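Local atomic coordinates of engineered Protein OR366 (Synthetic construct, PDB entry 4RZP), a protein that is a de novo designed armadillo-type repeat protein of no known natural function, built as a solenoid of stacked alpha-helices. Residues D56-Q61 with H97-V102; G44-L49 with K80-A85; E135-D140 with E173-L178; E93-D98 with E131-L136; E177-D182 with E215-L220. All blocks are in the same frame, centred on the assembly; numbering follows the deposited sequence.

Contact 1: residues D56-Q61 with H97-V102; sequences DDSKVQ and HDDSKV
The hydroxyl of Ser-58 sits between an acid and an amine of the neighbouring helix start. Its OG donates to Asp-99 OD2 at 2.8 Å, on the syn lone pair of that carboxylate oxygen, and accepts from Lys-101 NZ, also 2.8 Å from OG. Two bonds thus grip one small polar atom. OG stands anti to the backbone N (chi1 -173°), which swings it toward the 97-102 segment. Lys-101 starts from the crowded position between N and the carbonyl carbon (chi1 60°), runs straight, and bends only at its last torsion to turn NZ onto OG; the same NZ makes a long salt bridge to Asp-99 OD1 at 3.9 Å. Behind this polar trio, Val-102 CG2 lies 3.4 Å from Ser-58 O and 3.9 Å from Gln-61 CB. Gln-61 NE2 reaches the edge of the His-97 ring without bonding to it, its own partner being Leu-53 O, while His-97 NE2 is held by Glu-93. Helices 58-71 and 100-113, equivalent long helices of consecutive armadillo-type repeats, are therefore joined at their N-terminal ends by a charge-assisted Ser-Asp-Lys network, in which the lysine probably offsets the carboxylate's charge and helps fix the serine's rotation.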
# COMPACT_ATOMS: atom_id res chain seq x y z
N ASP A 56 16.00 3.28 13.96
CA ASP A 56 16.74 3.00 12.72
C ASP A 56 17.36 1.60 12.80
O ASP A 56 18.56 1.43 12.99
CB ASP A 56 17.82 4.06 12.43
CG ASP A 56 17.95 4.37 10.92
OD1 ASP A 56 16.89 4.40 10.23
OD2 ASP A 56 19.08 4.60 10.42
N ASP A 57 16.48 0.61 12.66
CA ASP A 57 16.86 -0.79 12.75
C ASP A 57 16.01 -1.54 11.75
O ASP A 57 14.92 -2.02 12.06
CB ASP A 57 16.65 -1.31 14.17
CG ASP A 57 17.23 -2.70 14.38
OD1 ASP A 57 17.61 -3.35 13.37
OD2 ASP A 57 17.28 -3.15 15.56
N SER A 58 16.54 -1.62 10.53
CA SER A 58 15.88 -2.21 9.39
C SER A 58 14.96 -3.40 9.71
O SER A 58 13.78 -3.40 9.36
CB SER A 58 16.93 -2.64 8.39
OG SER A 58 16.32 -3.08 7.20
N LYS A 59 15.51 -4.39 10.41
CA LYS A 59 14.74 -5.61 10.70
C LYS A 59 13.58 -5.29 11.64
O LYS A 59 12.48 -5.81 11.47
CB LYS A 59 15.65 -6.71 11.28
CG LYS A 59 16.41 -6.35 12.56
CD LYS A 59 17.12 -7.60 13.16
CE LYS A 59 17.94 -7.27 14.40
NZ LYS A 59 19.03 -6.26 14.10
N VAL A 60 13.81 -4.42 12.62
CA VAL A 60 12.72 -4.04 13.52
C VAL A 60 11.62 -3.32 12.78
O VAL A 60 10.48 -3.77 12.78
CB VAL A 60 13.21 -3.18 14.68
CG1 VAL A 60 12.02 -2.58 15.43
CG2 VAL A 60 14.07 -4.04 15.60
N GLN A 61 11.94 -2.21 12.14
CA GLN A 61 10.98 -1.55 11.27
C GLN A 61 10.19 -2.52 10.39
O GLN A 61 8.96 -2.45 10.33
CB GLN A 61 11.70 -0.52 10.41
CG GLN A 61 12.02 0.71 11.18
CD GLN A 61 13.12 1.48 10.54
OE1 GLN A 61 14.19 0.93 10.29
NE2 GLN A 61 12.91 2.78 10.32
N HIS A 97 13.49 6.16 3.32
CA HIS A 97 14.76 5.51 3.64
C HIS A 97 14.92 4.38 2.65
O HIS A 97 14.09 3.48 2.61
CB HIS A 97 14.78 4.96 5.06
CG HIS A 97 14.25 5.91 6.08
ND1 HIS A 97 13.85 5.50 7.33
CD2 HIS A 97 14.07 7.25 6.04
CE1 HIS A 97 13.42 6.55 8.02
NE2 HIS A 97 13.55 7.62 7.26
N ASP A 98 15.99 4.43 1.86
CA ASP A 98 16.20 3.37 0.87
C ASP A 98 16.56 2.04 1.52
O ASP A 98 17.72 1.71 1.79
CB ASP A 98 17.24 3.81 -0.16
CG ASP A 98 16.62 4.66 -1.25
OD1 ASP A 98 15.75 4.12 -1.99
OD2 ASP A 98 16.96 5.86 -1.34
N ASP A 99 15.51 1.29 1.77
CA ASP A 99 15.57 0.04 2.48
C ASP A 99 14.51 -0.83 1.83
O ASP A 99 13.31 -0.65 2.08
CB ASP A 99 15.29 0.25 3.97
CG ASP A 99 15.78 -0.88 4.81
OD1 ASP A 99 15.69 -2.04 4.36
OD2 ASP A 99 16.18 -0.62 5.96
N SER A 100 14.94 -1.76 0.99
CA SER A 100 14.01 -2.58 0.21
C SER A 100 12.87 -3.15 1.05
O SER A 100 11.71 -2.80 0.86
CB SER A 100 14.77 -3.71 -0.48
OG SER A 100 13.94 -4.40 -1.40
N LYS A 101 13.19 -4.02 1.99
CA LYS A 101 12.15 -4.71 2.74
C LYS A 101 11.31 -3.76 3.59
O LYS A 101 10.17 -4.07 3.90
CB LYS A 101 12.76 -5.81 3.61
CG LYS A 101 13.77 -5.33 4.64
CD LYS A 101 14.15 -6.47 5.59
CE LYS A 101 15.16 -6.05 6.65
NZ LYS A 101 16.37 -5.54 5.96
N VAL A 102 11.86 -2.60 3.96
CA VAL A 102 11.10 -1.67 4.80
C VAL A 102 10.18 -0.81 3.96
O VAL A 102 9.01 -0.63 4.30
CB VAL A 102 12.02 -0.78 5.64
CG1 VAL A 102 11.27 0.43 6.15
CG2 VAL A 102 12.56 -1.59 6.81

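Contact 2: residues G44-L49 with K80-A85; sequences GALEKL and KQVIDA
Leu-46 carries nearly all of the packing between the first turn of helix 45-52 and the C-terminal end of helix 76-84. Its CB meets the methyl of Ala-85 at 3.9 Å, CB against CB, beside the point where the backbones come closest, at Glu-47 and Ala-85. With CG anti to the carbonyl carbon (chi1 -65°) and chi2 at -175°, the two methyls part over the end of the other helix. CD1 runs on to the backbone of Gln-81, 3.6 Å from its O, and also lies 3.9 Å from Gln-81 CB. CD2 takes the other branch and faces Val-82 CG2 more loosely, at 4.3 Å. Leu-68 and Ile-71 of helix 58-71 also touch this leucine, and Ile-71 touches Val-82 as well, so the long helix links both sides of the contact. At the exposed rim, Glu-47 starts out away from helix 76-84, but its chain bends at chi2 (60°) and brings OE2 back to 4.0 Å from Ala-85 CB, a touch of carboxylate on methyl without a hydrogen bond. No polar bond joins the two segments: a branched leucine against an alanine and a helix backbone makes an apolar contact, resting on van der Waals packing, between consecutive armadillo-type repeats, with charge confined to its edge.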
# COMPACT_ATOMS: atom_id res chain seq x y z
N GLY A 44 -3.24 -3.29 23.20
CA GLY A 44 -2.50 -2.05 23.05
C GLY A 44 -1.24 -2.08 22.18
O GLY A 44 -0.33 -1.27 22.36
N ALA A 45 -1.21 -3.02 21.23
CA ALA A 45 -0.07 -3.21 20.35
C ALA A 45 0.25 -1.97 19.52
O ALA A 45 1.41 -1.73 19.16
CB ALA A 45 -0.34 -4.40 19.42
N LEU A 46 -0.77 -1.16 19.23
CA LEU A 46 -0.61 -0.14 18.21
C LEU A 46 0.30 1.02 18.58
O LEU A 46 1.14 1.39 17.78
CB LEU A 46 -1.96 0.41 17.81
CG LEU A 46 -2.77 -0.69 17.13
CD1 LEU A 46 -4.07 -0.11 16.63
CD2 LEU A 46 -1.96 -1.30 15.98
N GLU A 47 0.16 1.60 19.76
CA GLU A 47 1.11 2.62 20.19
C GLU A 47 2.54 2.10 20.03
O GLU A 47 3.36 2.72 19.35
CB GLU A 47 0.87 3.04 21.65
CG GLU A 47 -0.35 3.93 21.87
CD GLU A 47 -1.68 3.29 21.44
OE1 GLU A 47 -2.02 2.18 21.92
OE2 GLU A 47 -2.39 3.90 20.62
N LYS A 48 2.81 0.95 20.63
CA LYS A 48 4.15 0.37 20.66
C LYS A 48 4.69 0.03 19.28
O LYS A 48 5.86 0.31 18.97
CB LYS A 48 4.19 -0.89 21.55
CG LYS A 48 4.58 -0.65 23.02
CD LYS A 48 3.52 0.17 23.73
CE LYS A 48 3.82 0.33 25.21
NZ LYS A 48 2.71 1.04 25.91
N LEU A 49 3.86 -0.59 18.46
CA LEU A 49 4.27 -0.95 17.11
C LEU A 49 4.68 0.29 16.33
O LEU A 49 5.75 0.32 15.74
CB LEU A 49 3.17 -1.70 16.38
CG LEU A 49 3.05 -3.19 16.71
CD1 LEU A 49 1.89 -3.78 15.95
CD2 LEU A 49 4.33 -3.92 16.35
N LYS A 80 -9.57 1.82 11.30
CA LYS A 80 -9.80 3.08 12.02
C LYS A 80 -8.79 3.23 13.18
O LYS A 80 -8.27 4.32 13.44
CB LYS A 80 -11.24 3.17 12.53
CG LYS A 80 -11.55 4.45 13.32
CD LYS A 80 -13.01 4.86 13.13
CE LYS A 80 -13.36 6.11 13.92
NZ LYS A 80 -13.47 5.83 15.39
N GLN A 81 -8.50 2.12 13.85
CA GLN A 81 -7.63 2.11 15.02
C GLN A 81 -6.18 2.36 14.64
O GLN A 81 -5.42 3.00 15.40
CB GLN A 81 -7.75 0.77 15.74
CG GLN A 81 -9.05 0.54 16.49
CD GLN A 81 -9.15 1.39 17.74
OE1 GLN A 81 -8.24 1.37 18.58
NE2 GLN A 81 -10.24 2.14 17.87
N VAL A 82 -5.80 1.82 13.48
CA VAL A 82 -4.43 1.94 13.01
C VAL A 82 -4.18 3.41 12.71
O VAL A 82 -3.13 3.95 13.04
CB VAL A 82 -4.17 1.03 11.78
CG1 VAL A 82 -3.04 1.57 10.91
CG2 VAL A 82 -3.86 -0.40 12.25
N ILE A 83 -5.20 4.05 12.14
CA ILE A 83 -5.11 5.46 11.76
C ILE A 83 -5.02 6.38 12.98
O ILE A 83 -4.17 7.27 13.04
CB ILE A 83 -6.31 5.87 10.90
CG1 ILE A 83 -6.30 5.06 9.60
CG2 ILE A 83 -6.29 7.35 10.57
CD1 ILE A 83 -7.55 5.29 8.72
N ASP A 84 -5.91 6.13 13.94
CA ASP A 84 -5.95 6.92 15.16
C ASP A 84 -4.69 6.76 16.02
O ASP A 84 -4.47 7.53 16.95
CB ASP A 84 -7.19 6.57 15.97
CG ASP A 84 -8.46 6.96 15.27
OD1 ASP A 84 -8.48 8.05 14.66
OD2 ASP A 84 -9.44 6.18 15.32
N ALA A 85 -3.88 5.76 15.70
CA ALA A 85 -2.62 5.55 16.41
C ALA A 85 -1.43 6.14 15.64
O ALA A 85 -0.26 5.87 15.96
CB ALA A 85 -2.41 4.06 16.66

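Contact 3: residues E135-D140 with E173-L178; sequences ELLTHD and EKLVEL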
# COMPACT_ATOMS: atom_id res chain seq x y z
N GLU A 135 7.08 8.24 -6.16
CA GLU A 135 8.51 8.14 -6.24
C GLU A 135 8.98 6.68 -6.26
O GLU A 135 9.86 6.36 -7.05
CB GLU A 135 9.17 8.90 -5.08
CG GLU A 135 10.68 9.06 -5.26
CD GLU A 135 11.05 9.73 -6.59
OE1 GLU A 135 10.26 10.57 -7.09
OE2 GLU A 135 12.13 9.41 -7.13
N LEU A 136 8.39 5.80 -5.44
CA LEU A 136 8.90 4.41 -5.38
C LEU A 136 8.70 3.65 -6.70
O LEU A 136 9.33 2.60 -6.92
CB LEU A 136 8.23 3.63 -4.24
CG LEU A 136 8.24 4.19 -2.82
CD1 LEU A 136 7.28 3.39 -1.95
CD2 LEU A 136 9.62 4.20 -2.21
N LEU A 137 7.85 4.17 -7.57
CA LEU A 137 7.61 3.57 -8.89
C LEU A 137 8.82 3.59 -9.82
O LEU A 137 8.85 2.87 -10.83
CB LEU A 137 6.45 4.28 -9.58
CG LEU A 137 5.10 4.09 -8.91
CD1 LEU A 137 4.06 4.99 -9.57
CD2 LEU A 137 4.73 2.63 -9.02
N THR A 138 9.81 4.41 -9.50
CA THR A 138 10.98 4.54 -10.36
C THR A 138 12.20 3.76 -9.84
O THR A 138 13.27 3.80 -10.45
CB THR A 138 11.39 6.00 -10.52
OG1 THR A 138 11.89 6.50 -9.28
CG2 THR A 138 10.22 6.84 -10.95
N HIS A 139 12.03 3.05 -8.73
CA HIS A 139 13.14 2.28 -8.17
C HIS A 139 13.26 0.98 -8.94
O HIS A 139 12.28 0.48 -9.47
CB HIS A 139 12.96 2.00 -6.68
CG HIS A 139 12.97 3.23 -5.84
ND1 HIS A 139 12.98 3.19 -4.46
CD2 HIS A 139 12.99 4.54 -6.18
CE1 HIS A 139 13.00 4.43 -3.99
NE2 HIS A 139 13.00 5.26 -5.01
N ASP A 140 14.49 0.47 -9.01
CA ASP A 140 14.77 -0.78 -9.70
C ASP A 140 14.66 -1.89 -8.67
O ASP A 140 15.66 -2.42 -8.19
CB ASP A 140 16.14 -0.75 -10.38
CG ASP A 140 16.23 0.32 -11.47
OD1 ASP A 140 15.35 0.33 -12.38
OD2 ASP A 140 17.16 1.16 -11.43
N GLU A 173 2.40 8.74 -15.79
CA GLU A 173 3.41 8.37 -16.75
C GLU A 173 4.39 7.39 -16.11
O GLU A 173 4.93 6.55 -16.87
CB GLU A 173 4.12 9.60 -17.32
CG GLU A 173 5.27 10.11 -16.54
CD GLU A 173 6.25 10.84 -17.44
OE1 GLU A 173 5.81 11.29 -18.54
OE2 GLU A 173 7.43 10.96 -17.07
N LYS A 174 4.62 7.47 -14.79
CA LYS A 174 5.34 6.41 -14.15
C LYS A 174 4.66 5.05 -14.25
O LYS A 174 5.31 4.02 -14.54
CB LYS A 174 5.53 6.75 -12.70
CG LYS A 174 6.75 7.64 -12.42
CD LYS A 174 6.40 9.01 -11.94
CE LYS A 174 7.64 9.80 -11.62
NZ LYS A 174 7.24 11.14 -11.07
N LEU A 175 3.35 5.06 -14.02
CA LEU A 175 2.53 3.86 -14.08
C LEU A 175 2.60 3.19 -15.44
O LEU A 175 2.65 1.96 -15.54
CB LEU A 175 1.08 4.18 -13.74
CG LEU A 175 0.78 4.21 -12.24
CD1 LEU A 175 -0.54 4.88 -11.96
CD2 LEU A 175 0.78 2.81 -11.68
N VAL A 176 2.60 3.99 -16.51
CA VAL A 176 2.60 3.42 -17.84
C VAL A 176 3.93 2.72 -18.13
O VAL A 176 3.97 1.65 -18.75
CB VAL A 176 2.33 4.49 -18.92
CG1 VAL A 176 2.35 3.87 -20.31
CG2 VAL A 176 0.99 5.15 -18.67
N GLU A 177 5.03 3.30 -17.65
CA GLU A 177 6.33 2.69 -17.90
C GLU A 177 6.44 1.39 -17.16
O GLU A 177 7.25 0.55 -17.52
CB GLU A 177 7.49 3.61 -17.51
CG GLU A 177 8.80 3.30 -18.27
CD GLU A 177 8.76 3.59 -19.79
OE1 GLU A 177 7.69 3.96 -20.34
OE2 GLU A 177 9.82 3.45 -20.44
N LEU A 178 5.62 1.25 -16.11
CA LEU A 178 5.50 -0.03 -15.43
C LEU A 178 4.97 -1.13 -16.37
O LEU A 178 5.38 -2.29 -16.25
CB LEU A 178 4.59 0.09 -14.22
CG LEU A 178 5.14 0.73 -12.95
CD1 LEU A 178 4.32 0.27 -11.78
CD2 LEU A 178 6.59 0.37 -12.76
O HOH W 1 7.82 3.93 -13.57
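This is a buried, mainly apolar contact between helices 129-136 and 171-178 of the HEAT-like region, in which residues 135-140, with a type I turn from Leu-136 to His-139, pack on residues 173-178. Leu-137 provides most of it. CG lies anti to the carbonyl carbon (chi1 -67°), and the two methyls divide the work. CD1 lies against Lys-174 CB at 3.9 Å, with Leu-175 CG a little farther off, whereas CD2 meets Leu-178 CD1 at 3.7 Å, the two leucines crossing at about a right angle. Thr-138 adds the rim: its CG2 rests 3.9 Å from Lys-174 CG, crossing the aliphatic part of the lysine chain obliquely. The threonine is held by its OG1, which donates to Glu-135 O at 3.0 Å, nearly along the C=O axis; Thr-138 N bonds to the same oxygen. A water bridges the backbones, donating to Leu-137 O at 3.1 Å and to Lys-174 O at 2.7 Å. From behind, Leu-152 of helix 142-155 touches Leu-137, and Ala-193 and Ile-197 of helix 184-197 touch Leu-175. Side-by-side packing of successive helices builds an armadillo/HEAT-type alpha solenoid, and this contact is consistent with it.

Contact 4: residues E93-D98 with E131-L136; sequences ELLTHD and EKLVEL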
# COMPACT_ATOMS: atom_id res chain seq x y z
N GLU A 93 6.76 8.23 6.28
CA GLU A 93 8.16 8.50 6.59
C GLU A 93 9.07 7.35 6.13
O GLU A 93 10.06 7.60 5.43
CB GLU A 93 8.33 8.77 8.08
CG GLU A 93 9.78 8.74 8.55
CD GLU A 93 10.60 9.83 7.90
OE1 GLU A 93 10.04 10.91 7.64
OE2 GLU A 93 11.81 9.61 7.68
N LEU A 94 8.73 6.10 6.50
CA LEU A 94 9.56 4.93 6.15
C LEU A 94 9.80 4.75 4.65
O LEU A 94 10.71 4.02 4.26
CB LEU A 94 8.93 3.65 6.67
CG LEU A 94 8.87 3.39 8.18
CD1 LEU A 94 8.09 2.10 8.47
CD2 LEU A 94 10.27 3.30 8.72
N LEU A 95 8.99 5.40 3.80
CA LEU A 95 9.11 5.22 2.35
C LEU A 95 10.32 5.92 1.76
O LEU A 95 10.73 5.61 0.64
CB LEU A 95 7.86 5.75 1.64
CG LEU A 95 6.49 5.12 1.83
CD1 LEU A 95 5.49 5.88 0.97
CD2 LEU A 95 6.48 3.64 1.49
N THR A 96 10.88 6.88 2.49
CA THR A 96 12.03 7.65 1.99
C THR A 96 13.42 7.07 2.35
O THR A 96 14.42 7.45 1.74
CB THR A 96 11.97 9.08 2.50
OG1 THR A 96 11.68 9.08 3.91
CG2 THR A 96 10.87 9.83 1.78
N HIS A 97 13.49 6.16 3.32
CA HIS A 97 14.76 5.51 3.64
C HIS A 97 14.92 4.38 2.65
O HIS A 97 14.09 3.48 2.61
CB HIS A 97 14.78 4.96 5.06
CG HIS A 97 14.25 5.91 6.08
ND1 HIS A 97 13.85 5.50 7.33
CD2 HIS A 97 14.07 7.25 6.04
CE1 HIS A 97 13.42 6.55 8.02
NE2 HIS A 97 13.55 7.62 7.26
N ASP A 98 15.99 4.43 1.86
CA ASP A 98 16.20 3.37 0.87
C ASP A 98 16.56 2.04 1.52
O ASP A 98 17.72 1.71 1.79
CB ASP A 98 17.24 3.81 -0.16
CG ASP A 98 16.62 4.66 -1.25
OD1 ASP A 98 15.75 4.12 -1.99
OD2 ASP A 98 16.96 5.86 -1.34
N GLU A 131 2.88 11.52 -2.90
CA GLU A 131 4.15 11.94 -3.44
C GLU A 131 5.21 10.84 -3.25
O GLU A 131 5.87 10.44 -4.21
CB GLU A 131 4.60 13.23 -2.79
CG GLU A 131 5.72 13.92 -3.54
CD GLU A 131 6.77 14.49 -2.63
OE1 GLU A 131 7.56 13.69 -2.08
OE2 GLU A 131 6.81 15.72 -2.45
N LYS A 132 5.35 10.33 -2.03
CA LYS A 132 6.38 9.33 -1.73
C LYS A 132 6.15 8.02 -2.50
O LYS A 132 7.11 7.42 -3.04
CB LYS A 132 6.43 9.06 -0.23
CG LYS A 132 6.68 10.29 0.61
CD LYS A 132 7.98 10.94 0.21
CE LYS A 132 8.24 12.22 0.96
NZ LYS A 132 9.53 12.84 0.52
N LEU A 133 4.88 7.59 -2.55
CA LEU A 133 4.47 6.40 -3.29
C LEU A 133 4.88 6.46 -4.75
O LEU A 133 5.55 5.55 -5.26
CB LEU A 133 2.96 6.21 -3.20
CG LEU A 133 2.45 5.36 -2.03
CD1 LEU A 133 0.93 5.33 -2.01
CD2 LEU A 133 3.01 3.94 -2.11
N VAL A 134 4.47 7.54 -5.44
CA VAL A 134 4.83 7.72 -6.84
C VAL A 134 6.33 7.61 -7.05
O VAL A 134 6.80 6.94 -7.96
CB VAL A 134 4.37 9.07 -7.36
CG1 VAL A 134 4.82 9.27 -8.82
CG2 VAL A 134 2.87 9.19 -7.24
N GLU A 135 7.08 8.24 -6.16
CA GLU A 135 8.51 8.14 -6.24
C GLU A 135 8.98 6.68 -6.26
O GLU A 135 9.86 6.36 -7.05
CB GLU A 135 9.17 8.90 -5.08
CG GLU A 135 10.68 9.06 -5.26
CD GLU A 135 11.05 9.73 -6.59
OE1 GLU A 135 10.26 10.57 -7.09
OE2 GLU A 135 12.13 9.41 -7.13
N LEU A 136 8.39 5.80 -5.44
CA LEU A 136 8.90 4.41 -5.38
C LEU A 136 8.70 3.65 -6.70
O LEU A 136 9.33 2.60 -6.92
CB LEU A 136 8.23 3.63 -4.24
CG LEU A 136 8.24 4.19 -2.82
CD1 LEU A 136 7.28 3.39 -1.95
CD2 LEU A 136 9.62 4.20 -2.21
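Leu-95 packs against helix 129-136, while Thr-96 and Lys-132 line the outer border. On the tight side, where Leu-95, Leu-133 and Leu-136 are buried, Leu-95 CD1 approaches Lys-132 CB at 3.5 Å and extends toward the backbone N of Leu-133. CD2 goes the other way to Leu-136 CD1, also 3.5 Å away, the two leucines crossing at about a right angle, and the second methyl of Leu-136, CD2, sits 3.4 Å from Leu-95 O. That carbonyl also accepts a hydrogen bond from Gln-103, and Ala-106 of helix 100-113 backs Leu-95. The outer side is looser, with Thr-96 exposed and Lys-132 partly so: Thr-96 CG2 rests against the end of the lysine chain, 3.5 Å from Lys-132 CD. The lysine bends at chi2 (-58°), and its NZ makes a salt bridge, with a weak hydrogen bond, to Glu-131 OE1. Thr-96 is oriented by its OG1, which donates in the carbonyl plane to Glu-93 O at 2.7 Å. Glu-93 also takes His-97 NE2 on the anti lone pair of OE2, at 2.7 Å. A buried leucine, a threonine bonded back to Glu-93 O and a lysine at the rim thus join the armadillo-like part to the HEAT-like part of the alpha solenoid.

Contact 5: residues E177-D182 with E215-L220; sequences ELLTHD and EKLQEL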
# COMPACT_ATOMS: atom_id res chain seq x y z
N GLU A 177 5.03 3.30 -17.65
CA GLU A 177 6.33 2.69 -17.90
C GLU A 177 6.44 1.39 -17.16
O GLU A 177 7.25 0.55 -17.52
CB GLU A 177 7.49 3.61 -17.51
CG GLU A 177 8.80 3.30 -18.27
CD GLU A 177 8.76 3.59 -19.79
OE1 GLU A 177 7.69 3.96 -20.34
OE2 GLU A 177 9.82 3.45 -20.44
N LEU A 178 5.62 1.25 -16.11
CA LEU A 178 5.50 -0.03 -15.43
C LEU A 178 4.97 -1.13 -16.37
O LEU A 178 5.38 -2.29 -16.25
CB LEU A 178 4.59 0.09 -14.22
CG LEU A 178 5.14 0.73 -12.95
CD1 LEU A 178 4.32 0.27 -11.78
CD2 LEU A 178 6.59 0.37 -12.76
N LEU A 179 4.05 -0.77 -17.28
CA LEU A 179 3.41 -1.77 -18.13
C LEU A 179 4.41 -2.48 -19.02
O LEU A 179 4.12 -3.55 -19.55
CB LEU A 179 2.36 -1.13 -19.00
CG LEU A 179 1.27 -0.45 -18.20
CD1 LEU A 179 0.33 0.28 -19.15
CD2 LEU A 179 0.56 -1.50 -17.38
N THR A 180 5.56 -1.87 -19.19
CA THR A 180 6.60 -2.41 -20.04
C THR A 180 7.57 -3.26 -19.22
O THR A 180 8.55 -3.74 -19.77
CB THR A 180 7.40 -1.29 -20.74
OG1 THR A 180 8.30 -0.69 -19.80
CG2 THR A 180 6.49 -0.21 -21.25
N HIS A 181 7.33 -3.42 -17.92
CA HIS A 181 8.28 -4.17 -17.07
C HIS A 181 7.97 -5.65 -17.08
O HIS A 181 6.82 -6.05 -16.94
CB HIS A 181 8.29 -3.64 -15.62
CG HIS A 181 8.95 -2.31 -15.45
ND1 HIS A 181 9.19 -1.74 -14.22
CD2 HIS A 181 9.41 -1.42 -16.37
CE1 HIS A 181 9.77 -0.57 -14.38
NE2 HIS A 181 9.91 -0.34 -15.67
N ASP A 182 8.99 -6.48 -17.24
CA ASP A 182 8.77 -7.92 -17.42
C ASP A 182 8.54 -8.65 -16.09
O ASP A 182 9.01 -9.77 -15.90
CB ASP A 182 9.96 -8.56 -18.15
CG ASP A 182 10.03 -8.15 -19.61
OD1 ASP A 182 9.09 -8.44 -20.37
OD2 ASP A 182 11.05 -7.53 -20.01
N GLU A 215 -1.53 1.98 -26.12
CA GLU A 215 -0.79 1.01 -26.91
C GLU A 215 -0.10 -0.03 -26.06
O GLU A 215 -0.02 -1.20 -26.46
CB GLU A 215 0.24 1.72 -27.77
CG GLU A 215 -0.33 2.87 -28.52
CD GLU A 215 -1.42 2.45 -29.48
OE1 GLU A 215 -1.35 1.31 -29.98
OE2 GLU A 215 -2.34 3.26 -29.74
N LYS A 216 0.40 0.40 -24.90
CA LYS A 216 1.01 -0.51 -23.96
C LYS A 216 -0.03 -1.47 -23.39
O LYS A 216 0.20 -2.67 -23.27
CB LYS A 216 1.68 0.27 -22.85
CG LYS A 216 2.60 1.36 -23.37
CD LYS A 216 4.02 0.82 -23.47
CE LYS A 216 5.01 1.84 -24.03
NZ LYS A 216 6.05 1.23 -24.93
N LEU A 217 -1.19 -0.93 -23.05
CA LEU A 217 -2.27 -1.74 -22.53
C LEU A 217 -2.72 -2.79 -23.54
O LEU A 217 -2.95 -3.94 -23.18
CB LEU A 217 -3.44 -0.86 -22.10
CG LEU A 217 -3.27 -0.16 -20.76
CD1 LEU A 217 -4.57 0.42 -20.29
CD2 LEU A 217 -2.75 -1.14 -19.74
N GLN A 218 -2.83 -2.40 -24.81
CA GLN A 218 -3.19 -3.33 -25.88
C GLN A 218 -2.05 -4.32 -26.15
O GLN A 218 -2.25 -5.39 -26.71
CB GLN A 218 -3.50 -2.59 -27.18
CG GLN A 218 -4.62 -1.57 -27.10
CD GLN A 218 -4.91 -0.95 -28.46
OE1 GLN A 218 -5.22 -1.65 -29.42
NE2 GLN A 218 -4.80 0.37 -28.55
N GLU A 219 -0.84 -3.93 -25.77
CA GLU A 219 0.30 -4.82 -25.86
C GLU A 219 0.21 -5.95 -24.83
O GLU A 219 0.52 -7.10 -25.12
CB GLU A 219 1.58 -4.04 -25.66
CG GLU A 219 2.83 -4.88 -25.65
CD GLU A 219 3.99 -4.15 -25.04
OE1 GLU A 219 4.23 -2.99 -25.44
OE2 GLU A 219 4.66 -4.74 -24.15
N LEU A 220 -0.21 -5.60 -23.62
CA LEU A 220 -0.33 -6.58 -22.55
C LEU A 220 -1.40 -7.60 -22.88
O LEU A 220 -1.36 -8.71 -22.37
CB LEU A 220 -0.65 -5.91 -21.21
CG LEU A 220 0.31 -4.84 -20.68
CD1 LEU A 220 -0.32 -4.15 -19.52
CD2 LEU A 220 1.63 -5.45 -20.26
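Apolar packing dominates where residues 177-182 meet helix 213-220, and Leu-179 is at its centre. With CG anti to the carbonyl carbon (chi1 -59°), it sends CD1 to Leu-217 CD2 at 3.4 Å and, less closely, to Lys-216 CB. Its CD2 meets Leu-220 CD1 at 3.5 Å, and there the two chains cross at about a right angle, whereas Leu-217 is crossed obliquely. Leu-220 uses its other methyl, CD2, over the backbone, 3.2 Å from Leu-179 O. Leu-194 of helix 184-197 supports Leu-179, and Ala-235, Leu-236 and Ile-239 of helix 226-240 support Leu-217. The pairing joins helices 171-178 and 213-220 of the HEAT-like solenoid, near its C-terminal end, with the final long helix closing one flank.

Aliphatic contact at the rim comes from Thr-180, whose CG2 is 3.5 Å from Lys-216 CD; the lysine, bent at chi2 and again at chi4, draws its methylene chain across that methyl. No hydrogen bond crosses the contact; Thr-180 OG1 donates to Glu-177 O at 2.8 Å, in the carbonyl plane and on a lone pair, while His-181 N bonds to Leu-178 O in a type I turn. The His-181 ring lies with one face over Leu-178 CA, 4.1 Å from the plane, and its ND1 bonds to Gln-145. Charged ends remain apart: Glu-177 OE1 and Lys-216 NZ are separated by 5.6 Å.

In the fold
Contacts 3, 4 and 5 are the same joint repeated along the solenoid, each buried and apolar, and adjacent ones are chained through a common helix: contacts 4 and 3 through 129-136, contacts 3 and 5 through 171-178, with centres 12 Å apart in both pairs. Contact 3 differs by its bridging water. Contacts 1 and 2 are only partly buried. Contact 1 joins helix starts at the surface and is the sole contact here with hydrogen bonds directly across its segments; it shares His-97 and Asp-98 with contact 4 and touches it through Leu-94. Contact 2 lies about 20 Å from contact 1, centre to centre, and joins other helices by mainly apolar packing, with no hydrogen bond across it.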